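PDB 6PNR: alpha-glucosidase from [Eubacterium] rectale, which probably hydrolyses alpha-glycosidic bonds to sulfoquinovose, the sulfonated sugar of sulfolipids, as a retaining glycosidase of family GH31. Local coordinates for residues A[85-94]-A[205-213]; A[513-521]-A[547-555]. All coordinates share one frame; numbering follows the deposited sequence.

Interaction 1 and interaction 2 lie on opposite sides of the chain's centre, with nearest atoms about 24 Å apart. They share no helix or strand. Interaction 1 joins two antiparallel strands of the N-terminal beta region, and backbone hydrogen bonds do most of the work. It is partly buried: one side carries charged and polar groups, the other faces strand 101-107 with apolar ones. Interaction 2 lies in the TIM-barrel domain and is buried throughout. There a loop meets a long helix, and sulfur, aromatic and aliphatic groups carry the contact with one hydrogen bond across. The side chain of Phe519 in 513-521 is about 12 Å from the bound inhibitor.

Interaction 1 (A[85-94]-A[205-213]); sequences ENLCTIDFEQ and VPKQIRIEC
Leu87 lies over one face of the Arg210 guanidinium, with CD1 3.5 Å from CZ and above the centre of the group. The Arg210 chain is extended from CG to NE and runs beneath the leucine tip. Its NH2 forms a salt bridge to Glu212 OE1 at 3.2 Å, meeting the carboxylate from above its plane. Tyr179 OH bonds both Arg210 NE and Glu212 OE1, and Tyr227 makes a cation-pi contact with the arginine. With an alanine in place of Arg210, Glu212 is likely to lose its charge partner, and Leu87 CD1 the flat group it rests on. Farther along the same face, Gln208 NE2 donates to Asp91 OD1 at 2.7 Å. The bond is nearly straight (172°) and reaches the syn side of the carboxylate.

On the other face, the Phe92 ring meets Ile209 CG1 edge-on, 3.7 Å from CE2. CG anti to the carbonyl carbon (chi1 -65°) takes the ring across to Pro206 and Ile209. Phe102 packs edge-to-face with this ring, and Phe104 covers Ile90 and Ile209.

The backbone sets these pairs. Cys88 and Ile211, and Ile90 and Ile209, are hydrogen-bonded pairs with N to O distances of 2.8 Å in both directions. Cys88 also forms a disulfide with Cys83 of the preceding strand. The two strands are central neighbours in an eight-stranded antiparallel sheet, which packs against a second sheet through strand 101-107, as in the N-terminal beta-sandwich of GH31 enzymes.

Interaction 2 (A[513-521]-A[547-555]); sequences MAMFTPFMR and LVDVYTMLA
Tyr551 reaches from its helix into the bend of 513-521, and its OH donates to Pro518 O at 2.8 Å. The donor sits above the carbonyl plane, 42° out of it. CG of Tyr551 is anti to the backbone N (chi1 168°), which carries the ring off the helix toward the loop. Met520 CG lies over one face of this ring, toward its rim, 4.1 Å from the centroid, a CH-pi contact. Its SD takes an oblique Met-aromatic position and reaches Tyr551 CB at 3.5 Å. The ring edge meets backbone oxygens, with Thr517 O 3.5 Å from Tyr551 CE1.

Met515 fills the second tight spot. Its extended chain lays SD 3.5 Å from Leu547 O, and the same sulfur touches Leu547 CD2 and Val550 CG1. Leu554 CD1 closes on Phe516 CE1 at 3.6 Å. Met520 CE touches Val548 CG2 at 4.0 Å, an ordinary methyl contact.

Every residue that touches across the contact is buried, so it has no solvent side. The looser part is beside the Tyr551 hydroxyl bond, where a water completes the polar end. It accepts from Met520 N and gives only a weak bond to Tyr551 OH.

The loop follows helix 504-514 through a type I turn from Ala514 to Thr517. Thr517 OG1 bonds back to Ala514 O and holds this turn. Strand 242-245 backs Met520 and Val548 through Leu242. Helix 655-665 covers Val550 and Leu554, and helix 469-481 packs on Met513. The long helix 538-568 is thus set between the barrel strand and the C-terminal helix.

Interaction 1 (A[85-94]-A[205-213])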
ATOM      1  N   GLU A  85     -33.362  27.012 -13.360  1.00 70.12           N
ATOM      2  CA  GLU A  85     -33.383  26.147 -14.533  1.00 73.25           C
ATOM      3  C   GLU A  85     -32.028  25.492 -14.776  1.00 70.37           C
ATOM      4  O   GLU A  85     -31.972  24.436 -15.418  1.00 70.94           O
ATOM      5  CB  GLU A  85     -33.811  26.936 -15.777  1.00 77.98           C
ATOM      6  CG  GLU A  85     -34.293  26.062 -16.942  1.00 82.31           C
ATOM      7  CD  GLU A  85     -33.836  26.574 -18.305  1.00 89.16           C
ATOM      8  OE1 GLU A  85     -32.624  26.840 -18.464  1.00 85.68           O
ATOM      9  OE2 GLU A  85     -34.687  26.711 -19.216  1.00 91.03           O
ATOM     10  N   ASN A  86     -30.938  26.085 -14.278  1.00 55.66           N
ATOM     11  CA  ASN A  86     -29.612  25.524 -14.503  1.00 53.96           C
ATOM     12  C   ASN A  86     -28.744  25.405 -13.260  1.00 46.63           C
ATOM     13  O   ASN A  86     -27.677  24.787 -13.351  1.00 42.78           O
ATOM     14  CB  ASN A  86     -28.839  26.350 -15.544  1.00 51.00           C
ATOM     15  CG  ASN A  86     -29.498  26.339 -16.909  1.00 61.27           C
ATOM     16  OD1 ASN A  86     -29.925  27.378 -17.406  1.00 67.37           O
ATOM     17  ND2 ASN A  86     -29.582  25.163 -17.521  1.00 57.92           N
ATOM     18  N   LEU A  87     -29.150  25.955 -12.114  1.00 39.81           N
ATOM     19  CA  LEU A  87     -28.281  26.022 -10.944  1.00 43.88           C
ATOM     20  C   LEU A  87     -29.014  25.549  -9.701  1.00 48.30           C
ATOM     21  O   LEU A  87     -30.132  25.992  -9.435  1.00 45.16           O
ATOM     22  CB  LEU A  87     -27.765  27.446 -10.716  1.00 43.58           C
ATOM     23  CG  LEU A  87     -26.947  27.665  -9.437  1.00 38.68           C
ATOM     24  CD1 LEU A  87     -25.665  26.820  -9.453  1.00 38.65           C
ATOM     25  CD2 LEU A  87     -26.621  29.141  -9.264  1.00 44.74           C
ATOM     26  N   CYS A  88     -28.374  24.673  -8.929  1.00 39.67           N
ATOM     27  CA  CYS A  88     -28.864  24.283  -7.613  1.00 39.29           C
ATOM     28  C   CYS A  88     -27.737  24.415  -6.605  1.00 44.50           C
ATOM     29  O   CYS A  88     -26.619  23.947  -6.852  1.00 37.76           O
ATOM     30  CB  CYS A  88     -29.399  22.849  -7.596  1.00 44.56           C
ATOM     31  SG  CYS A  88     -30.947  22.591  -8.503  1.00 64.08           S
ATOM     32  N   THR A  89     -28.024  25.053  -5.480  1.00 38.95           N
ATOM     33  CA  THR A  89     -27.084  25.128  -4.376  1.00 36.30           C
ATOM     34  C   THR A  89     -27.694  24.440  -3.162  1.00 41.32           C
ATOM     35  O   THR A  89     -28.899  24.547  -2.911  1.00 39.60           O
ATOM     36  CB  THR A  89     -26.708  26.577  -4.038  1.00 45.23           C
ATOM     37  OG1 THR A  89     -27.876  27.309  -3.649  1.00 45.22           O
ATOM     38  CG2 THR A  89     -26.058  27.257  -5.251  1.00 45.04           C
ATOM     39  N   ILE A  90     -26.863  23.706  -2.435  1.00 33.34           N
ATOM     40  CA  ILE A  90     -27.246  23.085  -1.177  1.00 33.25           C
ATOM     41  C   ILE A  90     -26.323  23.649  -0.111  1.00 39.60           C
ATOM     42  O   ILE A  90     -25.123  23.364  -0.116  1.00 36.12           O
ATOM     43  CB  ILE A  90     -27.145  21.557  -1.234  1.00 34.92           C
ATOM     44  CG1 ILE A  90     -27.799  21.035  -2.511  1.00 36.71           C
ATOM     45  CG2 ILE A  90     -27.768  20.941   0.010  1.00 33.15           C
ATOM     46  CD1 ILE A  90     -27.709  19.540  -2.664  1.00 36.24           C
ATOM     47  N   ASP A  91     -26.871  24.454   0.796  1.00 34.16           N
ATOM     48  CA  ASP A  91     -26.116  25.010   1.906  1.00 36.02           C
ATOM     49  C   ASP A  91     -26.339  24.131   3.129  1.00 42.73           C
ATOM     50  O   ASP A  91     -27.481  23.770   3.432  1.00 42.83           O
ATOM     51  CB  ASP A  91     -26.546  26.453   2.184  1.00 41.81           C
ATOM     52  CG  ASP A  91     -26.344  27.368   0.980  1.00 47.52           C
ATOM     53  OD1 ASP A  91     -25.185  27.555   0.552  1.00 48.62           O
ATOM     54  OD2 ASP A  91     -27.350  27.896   0.448  1.00 53.21           O
ATOM     55  N   PHE A  92     -25.251  23.765   3.809  1.00 37.25           N
ATOM     56  CA  PHE A  92     -25.288  22.842   4.937  1.00 35.61           C
ATOM     57  C   PHE A  92     -24.993  23.583   6.228  1.00 43.40           C
ATOM     58  O   PHE A  92     -23.974  24.275   6.335  1.00 41.03           O
ATOM     59  CB  PHE A  92     -24.273  21.705   4.772  1.00 42.21           C
ATOM     60  CG  PHE A  92     -24.566  20.796   3.620  1.00 37.80           C
ATOM     61  CD1 PHE A  92     -25.558  19.834   3.717  1.00 38.93           C
ATOM     62  CD2 PHE A  92     -23.856  20.905   2.440  1.00 36.83           C
ATOM     63  CE1 PHE A  92     -25.832  19.004   2.657  1.00 38.98           C
ATOM     64  CE2 PHE A  92     -24.126  20.076   1.377  1.00 36.04           C
ATOM     65  CZ  PHE A  92     -25.115  19.123   1.483  1.00 38.48           C
ATOM     66  N   GLU A  93     -25.876  23.427   7.208  1.00 40.73           N
ATOM     67  CA  GLU A  93     -25.644  23.917   8.557  1.00 45.55           C
ATOM     68  C   GLU A  93     -25.380  22.733   9.478  1.00 40.25           C
ATOM     69  O   GLU A  93     -26.168  21.781   9.514  1.00 43.03           O
ATOM     70  CB  GLU A  93     -26.837  24.732   9.057  1.00 48.34           C
ATOM     71  CG  GLU A  93     -26.605  25.375  10.412  1.00 50.54           C
ATOM     72  CD  GLU A  93     -27.787  26.210  10.872  1.00 59.41           C
ATOM     73  OE1 GLU A  93     -28.757  26.359  10.094  1.00 50.23           O
ATOM     74  OE2 GLU A  93     -27.739  26.714  12.017  1.00 63.99           O
ATOM     75  N   GLN A  94     -24.282  22.798  10.219  1.00 38.49           N
ATOM     76  CA  GLN A  94     -23.886  21.726  11.123  1.00 38.46           C
ATOM     77  C   GLN A  94     -24.460  21.984  12.513  1.00 44.11           C
ATOM     78  O   GLN A  94     -24.112  22.979  13.159  1.00 41.18           O
ATOM     79  CB  GLN A  94     -22.365  21.623  11.177  1.00 40.14           C
ATOM     80  CG  GLN A  94     -21.816  20.742  12.286  1.00 41.16           C
ATOM     81  CD  GLN A  94     -20.319  20.531  12.143  1.00 41.32           C
ATOM     82  OE1 GLN A  94     -19.685  21.111  11.260  1.00 40.52           O
ATOM     83  NE2 GLN A  94     -19.751  19.688  12.998  1.00 39.23           N
ATOM     84  N   VAL A 205     -17.948  19.293   7.613  1.00 32.48           N
ATOM     85  CA  VAL A 205     -19.245  19.570   7.006  1.00 33.27           C
ATOM     86  C   VAL A 205     -19.044  20.720   6.028  1.00 34.56           C
ATOM     87  O   VAL A 205     -18.721  21.837   6.453  1.00 38.32           O
ATOM     88  CB  VAL A 205     -20.309  19.905   8.061  1.00 36.49           C
ATOM     89  CG1 VAL A 205     -21.620  20.263   7.386  1.00 27.53           C
ATOM     90  CG2 VAL A 205     -20.487  18.731   9.042  1.00 33.04           C
ATOM     91  N   PRO A 206     -19.217  20.508   4.726  1.00 28.96           N
ATOM     92  CA  PRO A 206     -18.926  21.575   3.765  1.00 36.18           C
ATOM     93  C   PRO A 206     -19.981  22.666   3.805  1.00 37.18           C
ATOM     94  O   PRO A 206     -21.161  22.406   4.041  1.00 38.24           O
ATOM     95  CB  PRO A 206     -18.948  20.845   2.416  1.00 32.82           C
ATOM     96  CG  PRO A 206     -19.947  19.757   2.628  1.00 34.30           C
ATOM     97  CD  PRO A 206     -19.779  19.315   4.071  1.00 33.11           C
ATOM     98  N   LYS A 207     -19.540  23.901   3.545  1.00 36.61           N
ATOM     99  CA  LYS A 207     -20.470  25.030   3.519  1.00 34.98           C
ATOM    100  C   LYS A 207     -21.578  24.812   2.506  1.00 38.42           C
ATOM    101  O   LYS A 207     -22.746  25.115   2.776  1.00 40.47           O
ATOM    102  CB  LYS A 207     -19.728  26.331   3.198  1.00 43.58           C
ATOM    103  CG  LYS A 207     -19.016  26.957   4.380  1.00 50.77           C
ATOM    104  CD  LYS A 207     -18.318  28.263   3.984  1.00 65.72           C
ATOM    105  CE  LYS A 207     -17.014  28.014   3.212  1.00 60.27           C
ATOM    106  NZ  LYS A 207     -15.953  27.363   4.050  1.00 49.30           N
ATOM    107  N   GLN A 208     -21.241  24.278   1.339  1.00 33.81           N
ATOM    108  CA  GLN A 208     -22.187  24.285   0.236  1.00 32.45           C
ATOM    109  C   GLN A 208     -21.745  23.290  -0.818  1.00 34.07           C
ATOM    110  O   GLN A 208     -20.547  23.073  -1.030  1.00 34.74           O
ATOM    111  CB  GLN A 208     -22.299  25.686  -0.387  1.00 38.33           C
ATOM    112  CG  GLN A 208     -23.236  25.783  -1.567  1.00 38.38           C
ATOM    113  CD  GLN A 208     -23.134  27.127  -2.282  1.00 48.13           C
ATOM    114  OE1 GLN A 208     -22.427  27.264  -3.286  1.00 42.82           O
ATOM    115  NE2 GLN A 208     -23.837  28.124  -1.759  1.00 43.41           N
ATOM    116  N   ILE A 209     -22.728  22.686  -1.472  1.00 35.28           N
ATOM    117  CA  ILE A 209     -22.510  21.923  -2.690  1.00 30.29           C
ATOM    118  C   ILE A 209     -23.274  22.623  -3.802  1.00 38.72           C
ATOM    119  O   ILE A 209     -24.427  23.034  -3.610  1.00 36.73           O
ATOM    120  CB  ILE A 209     -22.936  20.450  -2.532  1.00 34.41           C
ATOM    121  CG1 ILE A 209     -21.939  19.728  -1.604  1.00 34.50           C
ATOM    122  CG2 ILE A 209     -23.037  19.760  -3.908  1.00 31.70           C
ATOM    123  CD1 ILE A 209     -22.268  18.271  -1.297  1.00 31.94           C
ATOM    124  N   ARG A 210     -22.612  22.791  -4.943  1.00 33.47           N
ATOM    125  CA  ARG A 210     -23.127  23.525  -6.086  1.00 33.11           C
ATOM    126  C   ARG A 210     -23.240  22.572  -7.266  1.00 32.61           C
ATOM    127  O   ARG A 210     -22.313  21.797  -7.535  1.00 34.85           O
ATOM    128  CB  ARG A 210     -22.199  24.697  -6.412  1.00 34.78           C
ATOM    129  CG  ARG A 210     -22.618  25.534  -7.576  1.00 37.88           C
ATOM    130  CD  ARG A 210     -21.593  26.624  -7.821  1.00 38.01           C
ATOM    131  NE  ARG A 210     -21.949  27.385  -9.001  1.00 42.62           N
ATOM    132  CZ  ARG A 210     -22.626  28.527  -8.963  1.00 43.92           C
ATOM    133  NH1 ARG A 210     -22.988  29.041  -7.790  1.00 40.20           N
ATOM    134  NH2 ARG A 210     -22.925  29.157 -10.095  1.00 41.75           N
ATOM    135  N   ILE A 211     -24.383  22.596  -7.940  1.00 30.85           N
ATOM    136  CA  ILE A 211     -24.639  21.731  -9.087  1.00 32.87           C
ATOM    137  C   ILE A 211     -25.199  22.592 -10.208  1.00 39.46           C
ATOM    138  O   ILE A 211     -26.159  23.339 -10.001  1.00 32.96           O
ATOM    139  CB  ILE A 211     -25.623  20.597  -8.752  1.00 31.76           C
ATOM    140  CG1 ILE A 211     -25.188  19.837  -7.499  1.00 39.02           C
ATOM    141  CG2 ILE A 211     -25.755  19.665  -9.943  1.00 39.21           C
ATOM    142  CD1 ILE A 211     -26.120  18.677  -7.131  1.00 33.36           C
ATOM    143  N   GLU A 212     -24.614  22.483 -11.394  1.00 33.75           N
ATOM    144  CA  GLU A 212     -25.030  23.329 -12.498  1.00 35.49           C
ATOM    145  C   GLU A 212     -25.012  22.517 -13.784  1.00 35.45           C
ATOM    146  O   GLU A 212     -24.035  21.814 -14.056  1.00 34.73           O
ATOM    147  CB  GLU A 212     -24.113  24.554 -12.578  1.00 35.68           C
ATOM    148  CG  GLU A 212     -24.513  25.593 -13.580  1.00 42.11           C
ATOM    149  CD  GLU A 212     -23.928  26.975 -13.266  1.00 44.99           C
ATOM    150  OE1 GLU A 212     -22.945  27.079 -12.485  1.00 41.55           O
ATOM    151  OE2 GLU A 212     -24.473  27.960 -13.800  1.00 44.19           O
ATOM    152  N   CYS A 213     -26.086  22.602 -14.570  1.00 31.99           N
ATOM    153  CA  CYS A 213     -26.223  21.795 -15.779  1.00 32.86           C
ATOM    154  C   CYS A 213     -26.169  22.667 -17.031  1.00 34.76           C
ATOM    155  O   CYS A 213     -26.194  23.895 -16.977  1.00 35.33           O
ATOM    156  CB  CYS A 213     -27.524  20.969 -15.746  1.00 38.69           C
ATOM    157  SG  CYS A 213     -29.086  21.933 -15.975  1.00 45.61           S
TER
HETATM  158  O   HOH W   1     -17.276  20.662   9.961  1.00 34.21           O

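Interaction 2 (A[513-521]-A[547-555])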
ATOM      1  N   MET A 513       4.928  17.622 -29.717  1.00 26.17           N
ATOM      2  CA  MET A 513       3.629  17.819 -29.079  1.00 26.50           C
ATOM      3  C   MET A 513       3.460  19.261 -28.626  1.00 29.99           C
ATOM      4  O   MET A 513       2.402  19.874 -28.851  1.00 27.29           O
ATOM      5  CB  MET A 513       3.476  16.878 -27.877  1.00 23.88           C
ATOM      6  CG  MET A 513       2.341  17.281 -26.929  1.00 24.06           C
ATOM      7  SD  MET A 513       2.021  16.111 -25.592  1.00 29.69           S
ATOM      8  CE  MET A 513       3.422  16.449 -24.515  1.00 29.70           C
ATOM      9  N   ALA A 514       4.512  19.818 -28.014  1.00 26.49           N
ATOM     10  CA  ALA A 514       4.439  21.146 -27.419  1.00 27.84           C
ATOM     11  C   ALA A 514       4.131  22.227 -28.448  1.00 28.61           C
ATOM     12  O   ALA A 514       3.536  23.257 -28.097  1.00 26.11           O
ATOM     13  CB  ALA A 514       5.753  21.461 -26.699  1.00 27.45           C
ATOM     14  N   MET A 515       4.518  22.029 -29.715  1.00 26.27           N
ATOM     15  CA  MET A 515       4.197  23.051 -30.704  1.00 31.43           C
ATOM     16  C   MET A 515       2.703  23.143 -30.977  1.00 26.57           C
ATOM     17  O   MET A 515       2.270  24.132 -31.567  1.00 30.10           O
ATOM     18  CB  MET A 515       4.962  22.821 -32.013  1.00 29.35           C
ATOM     19  CG  MET A 515       4.630  21.534 -32.745  1.00 30.97           C
ATOM     20  SD  MET A 515       5.732  21.324 -34.173  1.00 31.28           S
ATOM     21  CE  MET A 515       5.039  19.870 -34.959  1.00 29.27           C
ATOM     22  N   PHE A 516       1.911  22.158 -30.551  1.00 28.93           N
ATOM     23  CA  PHE A 516       0.453  22.253 -30.588  1.00 29.45           C
ATOM     24  C   PHE A 516      -0.115  22.542 -29.204  1.00 28.31           C
ATOM     25  O   PHE A 516      -1.104  21.938 -28.795  1.00 26.09           O
ATOM     26  CB  PHE A 516      -0.162  20.978 -31.164  1.00 30.45           C
ATOM     27  CG  PHE A 516       0.259  20.679 -32.574  1.00 29.06           C
ATOM     28  CD1 PHE A 516      -0.326  21.342 -33.646  1.00 29.00           C
ATOM     29  CD2 PHE A 516       1.231  19.718 -32.826  1.00 28.77           C
ATOM     30  CE1 PHE A 516       0.055  21.063 -34.946  1.00 28.49           C
ATOM     31  CE2 PHE A 516       1.630  19.436 -34.126  1.00 30.72           C
ATOM     32  CZ  PHE A 516       1.038  20.112 -35.193  1.00 31.01           C
ATOM     33  N   THR A 517       0.530  23.437 -28.445  1.00 26.74           N
ATOM     34  CA  THR A 517       0.051  23.923 -27.155  1.00 24.92           C
ATOM     35  C   THR A 517       0.284  25.430 -27.139  1.00 26.00           C
ATOM     36  O   THR A 517       0.969  25.942 -28.031  1.00 27.58           O
ATOM     37  CB  THR A 517       0.776  23.236 -25.981  1.00 30.80           C
ATOM     38  OG1 THR A 517       2.125  23.714 -25.899  1.00 26.84           O
ATOM     39  CG2 THR A 517       0.773  21.699 -26.127  1.00 23.05           C
ATOM     40  N   PRO A 518      -0.250  26.180 -26.162  1.00 23.07           N
ATOM     41  CA  PRO A 518      -0.082  27.647 -26.191  1.00 23.68           C
ATOM     42  C   PRO A 518       1.340  28.166 -25.981  1.00 32.00           C
ATOM     43  O   PRO A 518       1.586  29.330 -26.326  1.00 28.39           O
ATOM     44  CB  PRO A 518      -0.997  28.129 -25.054  1.00 28.14           C
ATOM     45  CG  PRO A 518      -1.975  27.030 -24.852  1.00 30.92           C
ATOM     46  CD  PRO A 518      -1.215  25.763 -25.129  1.00 24.02           C
ATOM     47  N   PHE A 519       2.280  27.369 -25.450  1.00 28.60           N
ATOM     48  CA  PHE A 519       3.482  27.938 -24.832  1.00 26.23           C
ATOM     49  C   PHE A 519       4.594  26.889 -24.852  1.00 27.66           C
ATOM     50  O   PHE A 519       4.478  25.869 -24.167  1.00 28.74           O
ATOM     51  CB  PHE A 519       3.128  28.364 -23.405  1.00 23.42           C
ATOM     52  CG  PHE A 519       4.158  29.216 -22.693  1.00 23.42           C
ATOM     53  CD1 PHE A 519       4.219  30.591 -22.892  1.00 25.27           C
ATOM     54  CD2 PHE A 519       4.990  28.649 -21.725  1.00 26.85           C
ATOM     55  CE1 PHE A 519       5.133  31.377 -22.188  1.00 24.23           C
ATOM     56  CE2 PHE A 519       5.906  29.425 -21.022  1.00 28.61           C
ATOM     57  CZ  PHE A 519       5.970  30.794 -21.250  1.00 26.62           C
ATOM     58  N   MET A 520       5.655  27.130 -25.636  1.00 24.59           N
ATOM     59  CA  MET A 520       6.776  26.198 -25.802  1.00 25.51           C
ATOM     60  C   MET A 520       7.938  26.585 -24.885  1.00 27.21           C
ATOM     61  O   MET A 520       8.564  27.635 -25.085  1.00 25.18           O
ATOM     62  CB  MET A 520       7.274  26.176 -27.250  1.00 26.70           C
ATOM     63  CG  MET A 520       6.346  25.509 -28.247  1.00 30.94           C
ATOM     64  SD  MET A 520       7.128  25.267 -29.857  1.00 28.20           S
ATOM     65  CE  MET A 520       8.131  23.781 -29.567  1.00 25.26           C
ATOM     66  N   ARG A 521       8.262  25.717 -23.915  1.00 24.72           N
ATOM     67  CA  ARG A 521       9.324  25.997 -22.952  1.00 25.18           C
ATOM     68  C   ARG A 521      10.160  24.748 -22.676  1.00 27.12           C
ATOM     69  O   ARG A 521       9.608  23.672 -22.423  1.00 25.01           O
ATOM     70  CB  ARG A 521       8.734  26.541 -21.639  1.00 24.87           C
ATOM     71  CG  ARG A 521       9.783  26.905 -20.587  1.00 22.10           C
ATOM     72  CD  ARG A 521       9.114  27.402 -19.286  1.00 23.08           C
ATOM     73  NE  ARG A 521       8.088  26.473 -18.790  1.00 22.12           N
ATOM     74  CZ  ARG A 521       8.363  25.317 -18.192  1.00 24.82           C
ATOM     75  NH1 ARG A 521       9.629  24.948 -18.027  1.00 24.61           N
ATOM     76  NH2 ARG A 521       7.380  24.529 -17.755  1.00 24.19           N
ATOM     77  N   LEU A 547      10.381  22.797 -35.654  1.00 27.77           N
ATOM     78  CA  LEU A 547       9.225  22.662 -34.771  1.00 26.66           C
ATOM     79  C   LEU A 547       8.782  24.017 -34.233  1.00 27.68           C
ATOM     80  O   LEU A 547       7.581  24.311 -34.171  1.00 30.63           O
ATOM     81  CB  LEU A 547       9.542  21.703 -33.615  1.00 26.65           C
ATOM     82  CG  LEU A 547      10.009  20.284 -34.001  1.00 26.55           C
ATOM     83  CD1 LEU A 547      10.381  19.454 -32.777  1.00 22.14           C
ATOM     84  CD2 LEU A 547       8.984  19.541 -34.855  1.00 25.85           C
ATOM     85  N   VAL A 548       9.735  24.855 -33.838  1.00 27.32           N
ATOM     86  CA  VAL A 548       9.383  26.160 -33.302  1.00 25.77           C
ATOM     87  C   VAL A 548       8.812  27.046 -34.406  1.00 31.52           C
ATOM     88  O   VAL A 548       7.867  27.810 -34.178  1.00 29.86           O
ATOM     89  CB  VAL A 548      10.614  26.785 -32.623  1.00 25.96           C
ATOM     90  CG1 VAL A 548      10.383  28.248 -32.313  1.00 29.07           C
ATOM     91  CG2 VAL A 548      10.964  25.994 -31.340  1.00 23.23           C
ATOM     92  N   ASP A 549       9.363  26.949 -35.620  1.00 26.24           N
ATOM     93  CA  ASP A 549       8.796  27.695 -36.740  1.00 31.30           C
ATOM     94  C   ASP A 549       7.345  27.293 -36.977  1.00 30.16           C
ATOM     95  O   ASP A 549       6.484  28.160 -37.146  1.00 34.02           O
ATOM     96  CB  ASP A 549       9.639  27.487 -38.001  1.00 30.58           C
ATOM     97  CG  ASP A 549       9.267  28.451 -39.134  1.00 38.38           C
ATOM     98  OD1 ASP A 549       8.673  29.513 -38.860  1.00 34.06           O
ATOM     99  OD2 ASP A 549       9.577  28.140 -40.304  1.00 38.70           O
ATOM    100  N   VAL A 550       7.046  25.990 -36.935  1.00 30.77           N
ATOM    101  CA  VAL A 550       5.659  25.543 -37.045  1.00 32.32           C
ATOM    102  C   VAL A 550       4.795  26.206 -35.978  1.00 32.72           C
ATOM    103  O   VAL A 550       3.686  26.677 -36.261  1.00 31.81           O
ATOM    104  CB  VAL A 550       5.575  24.007 -36.970  1.00 29.07           C
ATOM    105  CG1 VAL A 550       4.131  23.560 -36.819  1.00 30.55           C
ATOM    106  CG2 VAL A 550       6.186  23.384 -38.214  1.00 28.11           C
ATOM    107  N   TYR A 551       5.287  26.252 -34.736  1.00 30.17           N
ATOM    108  CA  TYR A 551       4.542  26.919 -33.670  1.00 27.09           C
ATOM    109  C   TYR A 551       4.237  28.368 -34.033  1.00 28.33           C
ATOM    110  O   TYR A 551       3.098  28.822 -33.871  1.00 27.67           O
ATOM    111  CB  TYR A 551       5.327  26.831 -32.355  1.00 27.71           C
ATOM    112  CG  TYR A 551       4.818  27.709 -31.230  1.00 22.75           C
ATOM    113  CD1 TYR A 551       3.725  27.330 -30.453  1.00 28.93           C
ATOM    114  CD2 TYR A 551       5.459  28.902 -30.920  1.00 24.42           C
ATOM    115  CE1 TYR A 551       3.282  28.127 -29.406  1.00 27.40           C
ATOM    116  CE2 TYR A 551       5.025  29.699 -29.887  1.00 26.95           C
ATOM    117  CZ  TYR A 551       3.937  29.314 -29.137  1.00 27.20           C
ATOM    118  OH  TYR A 551       3.524  30.125 -28.109  1.00 28.83           O
ATOM    119  N   THR A 552       5.221  29.102 -34.561  1.00 26.66           N
ATOM    120  CA  THR A 552       4.937  30.486 -34.942  1.00 30.06           C
ATOM    121  C   THR A 552       3.961  30.561 -36.114  1.00 31.38           C
ATOM    122  O   THR A 552       3.131  31.470 -36.167  1.00 29.19           O
ATOM    123  CB  THR A 552       6.224  31.243 -35.274  1.00 32.13           C
ATOM    124  OG1 THR A 552       6.851  30.665 -36.429  1.00 32.35           O
ATOM    125  CG2 THR A 552       7.178  31.213 -34.080  1.00 29.31           C
ATOM    126  N   MET A 553       4.037  29.622 -37.061  1.00 30.55           N
ATOM    127  CA  MET A 553       3.092  29.629 -38.176  1.00 34.54           C
ATOM    128  C   MET A 553       1.666  29.355 -37.705  1.00 33.20           C
ATOM    129  O   MET A 553       0.706  29.897 -38.276  1.00 29.10           O
ATOM    130  CB  MET A 553       3.529  28.606 -39.231  1.00 29.20           C
ATOM    131  CG  MET A 553       4.852  28.963 -39.885  1.00 29.26           C
ATOM    132  SD  MET A 553       5.457  27.651 -40.962  1.00 32.95           S
ATOM    133  CE  MET A 553       4.266  27.754 -42.309  1.00 35.20           C
ATOM    134  N   LEU A 554       1.508  28.542 -36.656  1.00 29.09           N
ATOM    135  CA  LEU A 554       0.190  28.252 -36.105  1.00 31.08           C
ATOM    136  C   LEU A 554      -0.381  29.421 -35.312  1.00 29.13           C
ATOM    137  O   LEU A 554      -1.598  29.460 -35.091  1.00 28.95           O
ATOM    138  CB  LEU A 554       0.248  27.014 -35.193  1.00 28.82           C
ATOM    139  CG  LEU A 554       0.456  25.628 -35.815  1.00 28.64           C
ATOM    140  CD1 LEU A 554       0.886  24.612 -34.766  1.00 29.08           C
ATOM    141  CD2 LEU A 554      -0.823  25.155 -36.498  1.00 29.43           C
ATOM    142  N   ALA A 555       0.466  30.351 -34.875  1.00 30.43           N
ATOM    143  CA  ALA A 555       0.054  31.395 -33.935  1.00 28.18           C
ATOM    144  C   ALA A 555      -1.236  32.126 -34.291  1.00 33.58           C
ATOM    145  O   ALA A 555      -2.018  32.414 -33.366  1.00 30.06           O
ATOM    146  CB  ALA A 555       1.187  32.419 -33.775  1.00 28.90           C
TER
HETATM  147  O   HOH W   2       6.137  29.860 -26.557  1.00 27.20           O